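Local atomic coordinates of 457aa long hypothetical protein (Pyrococcus horikoshii, PDB entry 2CSU), a protein that is of unknown function but joins a CoA-binding, Rossmann-like domain to two flavodoxin-like domains of the CoA-ligase type. Residues G150-I155 against S281-F286; I260-F265 against V270-T275; P337-K342 against D346-A351; P429-P434 against A438-A443. All coordinates share one frame; numbering follows the deposited sequence.

Interaction 1: residues G150-I155 against S281-F286; sequences GNVAFI and SMARAF
V152 pushes CG2 into the bend where helix 276-283 runs out, against the backbone and CB atoms of A283 and R284. Two residues before that end, S281 turns its hydroxyl back on its own helix and bonds the carbonyl of D277, while selenomethionine M282 makes no contact with 150-155 and packs on A443 of helix 434-450. A283 is the last helical residue and aims its methyl at the strand: CB lies 3.9 Å from V152 CG2 and 4.1 Å from V152 CG1, across the fork of the valine. The same CG2 is only 3.5 Å from the A283 carbonyl O, a close van der Waals touch of a methyl on a carbonyl oxygen, not a hydrogen bond. V152 has CG1 anti to its backbone N (chi1 165°), which leaves CG2, on the N side, to do most of the touching. This is a flavodoxin-like alpha/beta layering: strand 152-156 lies in the sheet between strands 175-181 and 205-210, parallel to both, and the helix end rests against the start of the strand. R284 leaves helical geometry, and its CA comes to 3.6 Å from V152 CG2, its CB to 3.9 Å from the same methyl. Beyond CG the arginine runs extended away from V152; its guanidinium salt-bridges E424, donates to the T430 carbonyl and makes a cation-pi contact with Y431. A285 turns its methyl away, onto A440. A type I turn from A283 brings the chain round to F286, whose ring has the A283 carbonyl O at its edge, in plane, and packs on A205, P231 and Q447.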
# COMPACT_ATOMS: atom_id res chain seq x y z
N GLY A 150 14.36 -1.53 13.26
CA GLY A 150 13.76 -0.20 13.20
C GLY A 150 13.64 0.44 14.58
O GLY A 150 14.07 -0.09 15.60
N ASN A 151 13.05 1.66 14.59
CA ASN A 151 12.97 2.41 15.84
C ASN A 151 11.52 2.67 16.29
O ASN A 151 11.24 3.53 17.12
CB ASN A 151 13.72 3.73 15.66
CG ASN A 151 15.19 3.46 15.45
OD1 ASN A 151 15.65 3.24 14.33
ND2 ASN A 151 15.95 3.53 16.55
N VAL A 152 10.57 1.93 15.67
CA VAL A 152 9.19 1.99 16.14
C VAL A 152 8.83 0.77 17.01
O VAL A 152 8.95 -0.37 16.59
CB VAL A 152 8.25 2.04 14.95
CG1 VAL A 152 6.84 1.72 15.42
CG2 VAL A 152 8.27 3.43 14.34
N ALA A 153 8.41 0.99 18.25
CA ALA A 153 8.04 -0.11 19.12
C ALA A 153 6.56 -0.36 18.85
O ALA A 153 5.74 0.55 18.99
CB ALA A 153 8.26 0.28 20.57
N PHE A 154 6.21 -1.58 18.48
CA PHE A 154 4.83 -1.89 18.16
C PHE A 154 4.19 -2.86 19.14
O PHE A 154 4.69 -3.96 19.35
CB PHE A 154 4.76 -2.44 16.72
CG PHE A 154 3.39 -2.91 16.29
CD1 PHE A 154 2.24 -2.17 16.57
CD2 PHE A 154 3.26 -4.08 15.54
CE1 PHE A 154 0.98 -2.58 16.10
CE2 PHE A 154 2.02 -4.49 15.07
CZ PHE A 154 0.87 -3.73 15.35
N ILE A 155 3.09 -2.42 19.76
CA ILE A 155 2.35 -3.24 20.72
C ILE A 155 0.98 -3.56 20.12
O ILE A 155 0.16 -2.67 19.86
CB ILE A 155 2.12 -2.51 22.06
CG1 ILE A 155 3.45 -2.11 22.69
CG2 ILE A 155 1.36 -3.43 23.02
CD1 ILE A 155 3.31 -1.31 23.99
N SER A 281 2.78 4.90 9.13
CA SER A 281 3.32 6.09 8.49
C SER A 281 3.59 7.19 9.51
O SER A 281 4.61 7.89 9.43
CB SER A 281 2.35 6.61 7.42
OG SER A 281 1.99 5.60 6.49
N MSE A 282 2.69 7.30 10.49
CA MSE A 282 2.81 8.36 11.48
C MSE A 282 3.91 8.07 12.50
O MSE A 282 4.55 8.96 13.05
CB MSE A 282 1.47 8.49 12.21
CG MSE A 282 0.43 9.25 11.39
SE MSE A 282 -1.22 9.15 12.11
CE MSE A 282 -0.81 9.73 13.76
N ALA A 283 4.10 6.77 12.77
CA ALA A 283 5.01 6.38 13.84
C ALA A 283 6.49 6.44 13.43
O ALA A 283 7.36 6.81 14.20
CB ALA A 283 4.65 4.95 14.27
N ARG A 284 6.75 6.03 12.17
CA ARG A 284 8.14 5.91 11.75
C ARG A 284 8.65 7.23 11.16
O ARG A 284 9.69 7.28 10.51
CB ARG A 284 8.23 4.80 10.71
CG ARG A 284 7.60 5.20 9.37
CD ARG A 284 8.18 4.39 8.20
NE ARG A 284 7.18 4.24 7.14
CZ ARG A 284 7.59 4.41 5.87
NH1 ARG A 284 8.86 4.68 5.62
NH2 ARG A 284 6.72 4.28 4.87
N ALA A 285 7.86 8.29 11.39
CA ALA A 285 8.28 9.61 10.92
C ALA A 285 9.13 10.32 11.96
O ALA A 285 9.69 11.39 11.74
CB ALA A 285 7.03 10.43 10.62
N PHE A 286 9.20 9.71 13.16
CA PHE A 286 9.97 10.34 14.22
C PHE A 286 11.44 9.95 14.15
O PHE A 286 12.16 9.95 15.15
CB PHE A 286 9.37 9.90 15.56
CG PHE A 286 8.02 10.52 15.75
CD1 PHE A 286 7.92 11.83 16.21
CD2 PHE A 286 6.88 9.78 15.47
CE1 PHE A 286 6.66 12.40 16.39
CE2 PHE A 286 5.63 10.36 15.66
CZ PHE A 286 5.51 11.67 16.11

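Interaction 2: residues I260-F265 against V270-T275; sequences IYEAAF and VLVANT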
# COMPACT_ATOMS: atom_id res chain seq x y z
N ILE A 260 -15.69 7.85 22.62
CA ILE A 260 -15.07 8.43 23.78
C ILE A 260 -13.56 8.06 23.86
O ILE A 260 -12.74 8.80 24.40
CB ILE A 260 -15.89 7.92 24.97
CG1 ILE A 260 -15.41 8.57 26.27
CG2 ILE A 260 -15.70 6.40 25.11
CD1 ILE A 260 -15.81 10.04 26.36
N TYR A 261 -13.24 6.87 23.33
CA TYR A 261 -11.85 6.42 23.34
C TYR A 261 -10.94 7.39 22.58
O TYR A 261 -9.85 7.73 23.01
CB TYR A 261 -11.80 5.04 22.69
CG TYR A 261 -11.58 4.00 23.74
CD1 TYR A 261 -12.67 3.41 24.37
CD2 TYR A 261 -10.29 3.61 24.09
CE1 TYR A 261 -12.48 2.44 25.33
CE2 TYR A 261 -10.09 2.65 25.06
CZ TYR A 261 -11.18 2.06 25.69
OH TYR A 261 -10.99 1.09 26.65
N GLU A 262 -11.41 7.79 21.39
CA GLU A 262 -10.62 8.71 20.57
C GLU A 262 -10.35 10.03 21.30
O GLU A 262 -9.23 10.52 21.38
CB GLU A 262 -11.37 8.97 19.27
CG GLU A 262 -11.79 7.68 18.56
CD GLU A 262 -10.59 7.09 17.85
OE1 GLU A 262 -10.27 7.55 16.76
OE2 GLU A 262 -9.98 6.16 18.38
N ALA A 263 -11.39 10.61 21.90
CA ALA A 263 -11.25 11.85 22.66
C ALA A 263 -10.28 11.69 23.83
O ALA A 263 -9.50 12.58 24.11
CB ALA A 263 -12.62 12.31 23.17
N ALA A 264 -10.35 10.55 24.50
CA ALA A 264 -9.44 10.28 25.62
C ALA A 264 -7.99 10.22 25.12
O ALA A 264 -7.08 10.72 25.79
CB ALA A 264 -9.81 8.97 26.29
N PHE A 265 -7.78 9.61 23.96
CA PHE A 265 -6.43 9.52 23.41
C PHE A 265 -5.89 10.91 23.12
O PHE A 265 -4.76 11.23 23.46
CB PHE A 265 -6.41 8.72 22.10
CG PHE A 265 -6.60 7.24 22.27
CD1 PHE A 265 -6.01 6.56 23.33
CD2 PHE A 265 -7.36 6.51 21.36
CE1 PHE A 265 -6.16 5.19 23.48
CE2 PHE A 265 -7.52 5.14 21.49
CZ PHE A 265 -6.92 4.47 22.55
N VAL A 270 -1.96 11.39 22.78
CA VAL A 270 -1.92 10.24 21.89
C VAL A 270 -2.46 10.57 20.50
O VAL A 270 -3.59 11.05 20.36
CB VAL A 270 -2.73 9.06 22.46
CG1 VAL A 270 -2.71 7.87 21.49
CG2 VAL A 270 -2.16 8.64 23.82
N LEU A 271 -1.66 10.28 19.49
CA LEU A 271 -2.06 10.55 18.11
C LEU A 271 -2.86 9.36 17.63
O LEU A 271 -2.52 8.21 17.91
CB LEU A 271 -0.81 10.77 17.24
CG LEU A 271 0.26 11.66 17.89
CD1 LEU A 271 1.46 11.81 16.98
CD2 LEU A 271 -0.34 13.02 18.23
N VAL A 272 -3.94 9.62 16.92
CA VAL A 272 -4.79 8.55 16.45
C VAL A 272 -4.66 8.25 14.97
O VAL A 272 -4.56 9.15 14.15
CB VAL A 272 -6.29 8.84 16.78
CG1 VAL A 272 -7.19 7.81 16.10
CG2 VAL A 272 -6.51 8.81 18.29
N ALA A 273 -4.64 6.97 14.64
CA ALA A 273 -4.56 6.53 13.26
C ALA A 273 -5.86 5.78 13.01
O ALA A 273 -6.40 5.16 13.93
CB ALA A 273 -3.34 5.59 13.07
N ASN A 274 -6.36 5.83 11.79
CA ASN A 274 -7.60 5.12 11.49
C ASN A 274 -7.36 3.91 10.61
O ASN A 274 -8.29 3.17 10.32
CB ASN A 274 -8.60 6.06 10.82
CG ASN A 274 -8.71 7.38 11.55
OD1 ASN A 274 -9.09 7.43 12.73
ND2 ASN A 274 -8.36 8.46 10.86
N THR A 275 -6.11 3.74 10.16
CA THR A 275 -5.74 2.58 9.35
C THR A 275 -4.35 2.09 9.74
O THR A 275 -3.59 2.79 10.43
CB THR A 275 -5.70 2.86 7.83
OG1 THR A 275 -4.55 3.64 7.51
CG2 THR A 275 -6.97 3.58 7.36
O HOH W 1 -8.48 4.69 15.71
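F265 meets V270 and V272 mainly through its beta carbon: F265 CB lies 3.7 Å from V270 CB and 3.8 Å from V272 CG2. Its ring is met obliquely by V270 CG1 and V272 CG2, one methyl from each valine. Both valines hold CG1 anti to the backbone N, which in V272 (chi1 171°) sends the two methyls to different partners, CG2 to F265 and CG1 to E262. E262 bends at chi2 (-78°) and brings OE1 to 3.2 Å from V272 CG1, a tight touch of a carboxylate on a methyl. Backbone adds one bond, V270 N to F265 O at 2.9 Å, rather bent at 138°. A water bonds A273 O at 2.8 Å, and its link to E262 OE2 is weak. Farther out, M220 of helix 216-229 touches F265, A223 of that helix supports V270, and K236 of strand 232-236 runs against both E262 and F265. Strand 271-273 bonds alongside strand 232-236 through L271 and A273. Helix 258-267 covers the step between these two parallel strands and, though part of the link from strand 232-236 to the helix is not modelled, the arrangement is consistent with a beta-alpha-beta crossover of a flavodoxin-like domain.

Interaction 3: residues P337-K342 against D346-A351; sequences PMAAVK and DMIASA
D346 N donates to A340 O over 2.7 Å, a short bond though bent to 139° at the hydrogen. The return bond, A340 N to D346 O, is weak at 3.3 Å. That same D346 carbonyl O also lies 3.5 Å from A339 CA, in a CA-H...O contact. Together the two N-H bonds make A340 and D346 an antiparallel hydrogen-bonded pair, with both beta carbons on one face, A340 CB 3.7 Å from D346 CB. The pair belongs to a short beta hairpin, strands 340-341 and 344-346, at the surface; strand 344-346 runs on beside strand 295-300, parallel to it, and so ties the hairpin to the main sheet of this ligase-CoA domain. Past the pair, I348 bends twice (chi1 -51°, chi2 -42°), which swings CD1 back across the chain. That methyl touches M338 O at 3.5 Å and A339 CA at 3.6 Å, and it reaches A339 CB at 3.9 Å. Between D346 and I348, selenomethionine M347 points away from residues 337-342 and packs on M299 and on T359 of helix 353-365. M338 itself packs on T102 of the second subunit, while a type I turn from I348 to A351 leads the chain towards helix 353-365.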
# COMPACT_ATOMS: atom_id res chain seq x y z
N PRO A 337 11.70 26.79 -17.61
CA PRO A 337 10.79 27.92 -17.76
C PRO A 337 9.37 27.65 -17.23
O PRO A 337 8.73 28.51 -16.65
CB PRO A 337 10.74 28.29 -19.24
CG PRO A 337 11.95 27.67 -19.91
CD PRO A 337 12.30 26.48 -18.90
N MSE A 338 8.87 26.42 -17.48
CA MSE A 338 7.51 26.10 -17.02
C MSE A 338 7.50 25.49 -15.62
O MSE A 338 6.61 24.74 -15.23
CB MSE A 338 6.86 25.14 -18.01
CG MSE A 338 5.65 25.76 -18.71
SE MSE A 338 6.13 26.98 -19.95
CE MSE A 338 5.29 28.41 -19.23
N ALA A 339 8.56 25.80 -14.85
CA ALA A 339 8.65 25.29 -13.49
C ALA A 339 7.90 26.18 -12.50
O ALA A 339 7.88 27.39 -12.62
CB ALA A 339 10.13 25.22 -13.11
N ALA A 340 7.23 25.52 -11.54
CA ALA A 340 6.54 26.30 -10.51
C ALA A 340 7.46 26.55 -9.32
O ALA A 340 8.05 25.65 -8.74
CB ALA A 340 5.30 25.52 -10.07
N VAL A 341 7.61 27.85 -8.98
CA VAL A 341 8.51 28.22 -7.89
C VAL A 341 7.77 28.93 -6.75
O VAL A 341 8.35 29.63 -5.93
CB VAL A 341 9.60 29.13 -8.46
CG1 VAL A 341 10.40 28.39 -9.52
CG2 VAL A 341 8.97 30.37 -9.07
N LYS A 342 6.44 28.76 -6.74
CA LYS A 342 5.66 29.31 -5.64
C LYS A 342 5.65 28.35 -4.44
O LYS A 342 6.60 27.63 -4.18
CB LYS A 342 4.23 29.54 -6.13
CG LYS A 342 3.75 28.43 -7.06
CD LYS A 342 2.23 28.41 -7.22
CE LYS A 342 1.70 27.05 -7.69
NZ LYS A 342 0.29 26.92 -7.34
N ASP A 346 7.63 23.01 -8.33
CA ASP A 346 7.56 21.91 -9.27
C ASP A 346 8.67 21.95 -10.31
O ASP A 346 8.52 22.48 -11.41
CB ASP A 346 6.19 21.93 -9.96
CG ASP A 346 6.10 20.71 -10.87
OD1 ASP A 346 5.09 20.60 -11.58
OD2 ASP A 346 7.04 19.92 -10.90
N MSE A 347 9.85 21.42 -9.91
CA MSE A 347 10.84 21.13 -10.93
C MSE A 347 10.21 20.22 -11.98
O MSE A 347 9.33 19.43 -11.70
CB MSE A 347 12.02 20.40 -10.28
CG MSE A 347 12.28 20.85 -8.84
SE MSE A 347 13.65 19.97 -8.09
CE MSE A 347 12.79 19.41 -6.60
N ILE A 348 10.66 20.39 -13.23
CA ILE A 348 10.06 19.60 -14.29
C ILE A 348 10.53 18.14 -14.23
O ILE A 348 11.36 17.76 -13.41
CB ILE A 348 10.44 20.23 -15.63
CG1 ILE A 348 10.13 21.74 -15.62
CG2 ILE A 348 9.62 19.60 -16.77
CD1 ILE A 348 8.78 22.04 -14.96
N ALA A 349 9.91 17.37 -15.11
CA ALA A 349 10.18 15.94 -15.22
C ALA A 349 11.65 15.68 -15.56
O ALA A 349 12.14 14.55 -15.45
CB ALA A 349 9.28 15.33 -16.28
N SER A 350 12.35 16.73 -15.97
CA SER A 350 13.75 16.62 -16.33
C SER A 350 14.66 16.82 -15.12
O SER A 350 15.88 16.70 -15.22
CB SER A 350 14.10 17.67 -17.38
OG SER A 350 13.69 18.96 -16.96
N ALA A 351 14.07 17.12 -13.97
CA ALA A 351 14.86 17.33 -12.76
C ALA A 351 15.90 16.24 -12.50
O ALA A 351 15.58 15.05 -12.37
CB ALA A 351 13.95 17.47 -11.56

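Interaction 4: residues P429-P434 against A438-A443; sequences PTYERP and ASAAYA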
# COMPACT_ATOMS: atom_id res chain seq x y z
N PRO A 429 12.36 9.11 6.27
CA PRO A 429 11.17 8.26 6.07
C PRO A 429 10.70 8.46 4.63
O PRO A 429 10.54 9.59 4.18
CB PRO A 429 10.16 8.82 7.09
CG PRO A 429 11.03 9.40 8.15
CD PRO A 429 12.13 10.08 7.35
N THR A 430 10.48 7.37 3.91
CA THR A 430 10.05 7.46 2.53
C THR A 430 8.73 6.75 2.29
O THR A 430 8.57 5.57 2.61
CB THR A 430 11.13 6.91 1.59
OG1 THR A 430 12.26 7.78 1.64
CG2 THR A 430 10.62 6.84 0.14
N TYR A 431 7.80 7.49 1.71
CA TYR A 431 6.47 6.95 1.46
C TYR A 431 6.19 6.79 -0.01
O TYR A 431 6.89 7.33 -0.85
CB TYR A 431 5.44 7.86 2.13
CG TYR A 431 5.72 8.05 3.60
CD1 TYR A 431 6.69 8.96 4.04
CD2 TYR A 431 5.07 7.27 4.55
CE1 TYR A 431 6.99 9.09 5.40
CE2 TYR A 431 5.37 7.39 5.90
CZ TYR A 431 6.33 8.30 6.33
OH TYR A 431 6.61 8.40 7.67
N GLU A 432 5.14 6.04 -0.33
CA GLU A 432 4.78 5.78 -1.71
C GLU A 432 3.38 6.33 -1.99
O GLU A 432 2.91 6.26 -3.13
CB GLU A 432 4.84 4.26 -1.98
CG GLU A 432 4.40 3.82 -3.38
CD GLU A 432 5.07 2.51 -3.85
OE1 GLU A 432 4.52 1.85 -4.76
OE2 GLU A 432 6.14 2.16 -3.31
N ARG A 433 2.76 6.90 -0.97
CA ARG A 433 1.41 7.46 -1.09
C ARG A 433 1.28 8.90 -0.61
O ARG A 433 1.86 9.27 0.40
CB ARG A 433 0.41 6.64 -0.27
CG ARG A 433 0.36 5.15 -0.57
CD ARG A 433 -0.77 4.52 0.21
NE ARG A 433 -0.93 3.11 -0.12
CZ ARG A 433 -0.26 2.12 0.47
NH1 ARG A 433 0.62 2.39 1.42
NH2 ARG A 433 -0.47 0.86 0.08
N PRO A 434 0.52 9.72 -1.32
CA PRO A 434 0.36 11.11 -0.89
C PRO A 434 -0.25 11.15 0.52
O PRO A 434 0.16 11.94 1.35
CB PRO A 434 -0.58 11.69 -1.94
CG PRO A 434 -0.13 10.98 -3.17
CD PRO A 434 -0.01 9.54 -2.69
N ALA A 438 1.50 12.61 4.10
CA ALA A 438 0.70 13.64 4.78
C ALA A 438 0.45 13.22 6.22
O ALA A 438 0.51 14.05 7.13
CB ALA A 438 -0.65 13.86 4.05
N SER A 439 0.16 11.95 6.44
CA SER A 439 -0.08 11.48 7.80
C SER A 439 1.17 11.66 8.65
O SER A 439 1.09 12.04 9.82
CB SER A 439 -0.48 10.00 7.81
OG SER A 439 -1.70 9.80 7.13
N ALA A 440 2.32 11.38 8.04
CA ALA A 440 3.59 11.50 8.75
C ALA A 440 3.85 12.95 9.09
O ALA A 440 4.30 13.26 10.20
CB ALA A 440 4.74 10.95 7.89
N ALA A 441 3.59 13.82 8.12
CA ALA A 441 3.77 15.26 8.29
C ALA A 441 2.89 15.74 9.44
O ALA A 441 3.30 16.58 10.25
CB ALA A 441 3.36 15.97 7.02
N TYR A 442 1.67 15.21 9.48
CA TYR A 442 0.71 15.55 10.53
C TYR A 442 1.19 15.07 11.89
O TYR A 442 1.11 15.80 12.87
CB TYR A 442 -0.65 14.91 10.23
CG TYR A 442 -1.62 14.99 11.39
CD1 TYR A 442 -2.27 16.18 11.71
CD2 TYR A 442 -1.86 13.87 12.20
CE1 TYR A 442 -3.14 16.27 12.81
CE2 TYR A 442 -2.72 13.94 13.30
CZ TYR A 442 -3.35 15.14 13.60
OH TYR A 442 -4.18 15.22 14.69
N ALA A 443 1.71 13.84 11.95
CA ALA A 443 2.17 13.31 13.22
C ALA A 443 3.32 14.12 13.80
O ALA A 443 3.41 14.31 15.01
CB ALA A 443 2.59 11.84 13.07
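Y431 leans on A440, and P434 bonds A438, where a strand gives way to a helix. At the start of the first segment, P429 and T430 bring the chain in: P429 shares a backbone bond with A408, and T430 N is held by the carboxylate of E424. Y431 points its beta carbon at the helix and, with CG on the N side of the CA-CB bond (chi1 -55°), carries the ring forward so that its phenol end meets the A440 methyl. A440 CB is 3.2 Å from Y431 OH and 3.5 Å from Y431 CZ; the methyl comes at the ring obliquely. The hydroxyl bonds the S281 carbonyl O, which helps hold the phenol end in place. This is the last beta-alpha unit of the flavodoxin-like ligase-CoA domain: strand 430-431 lies parallel to strand 406-411, and helix 434-450 follows at once. R433 occupies the N-cap position; its NH1 salt-bridges D436 and its NE salt-bridges D277 of the second subunit, which places the helix start at the dimer interface. P434 opens the first turn, its carbonyl O taking A438 N at 3.1 Å (153° at the hydrogen) and lying 3.4 Å from A438 CB. The pyrrolidine ring turns the other way, onto L308 and T309 of helix 303-314.

How the interactions relate
Interactions 1 and 2 share one sheet and domain, 2 nested within the loop that 1 closes; L271, from interaction 2, packs under the M282 methyl and the F286 ring of interaction 1. Interaction 4, in the next domain, lies against interaction 1, so the two join the domains, while interaction 3 sits on the same sheet as 4 but with nearest atoms about 14 Å away. Interactions 1, 2 and 4 are buried, whereas 3 is at the surface. Interaction 1 has no hydrogen bond across it; 2 and 4 combine apolar packing with a single backbone bond, 2 adding a carboxylate touch and a water weakly bonded to E262; 3 rests on strand pairing. The second subunit touches segments of 2, 3 and 4.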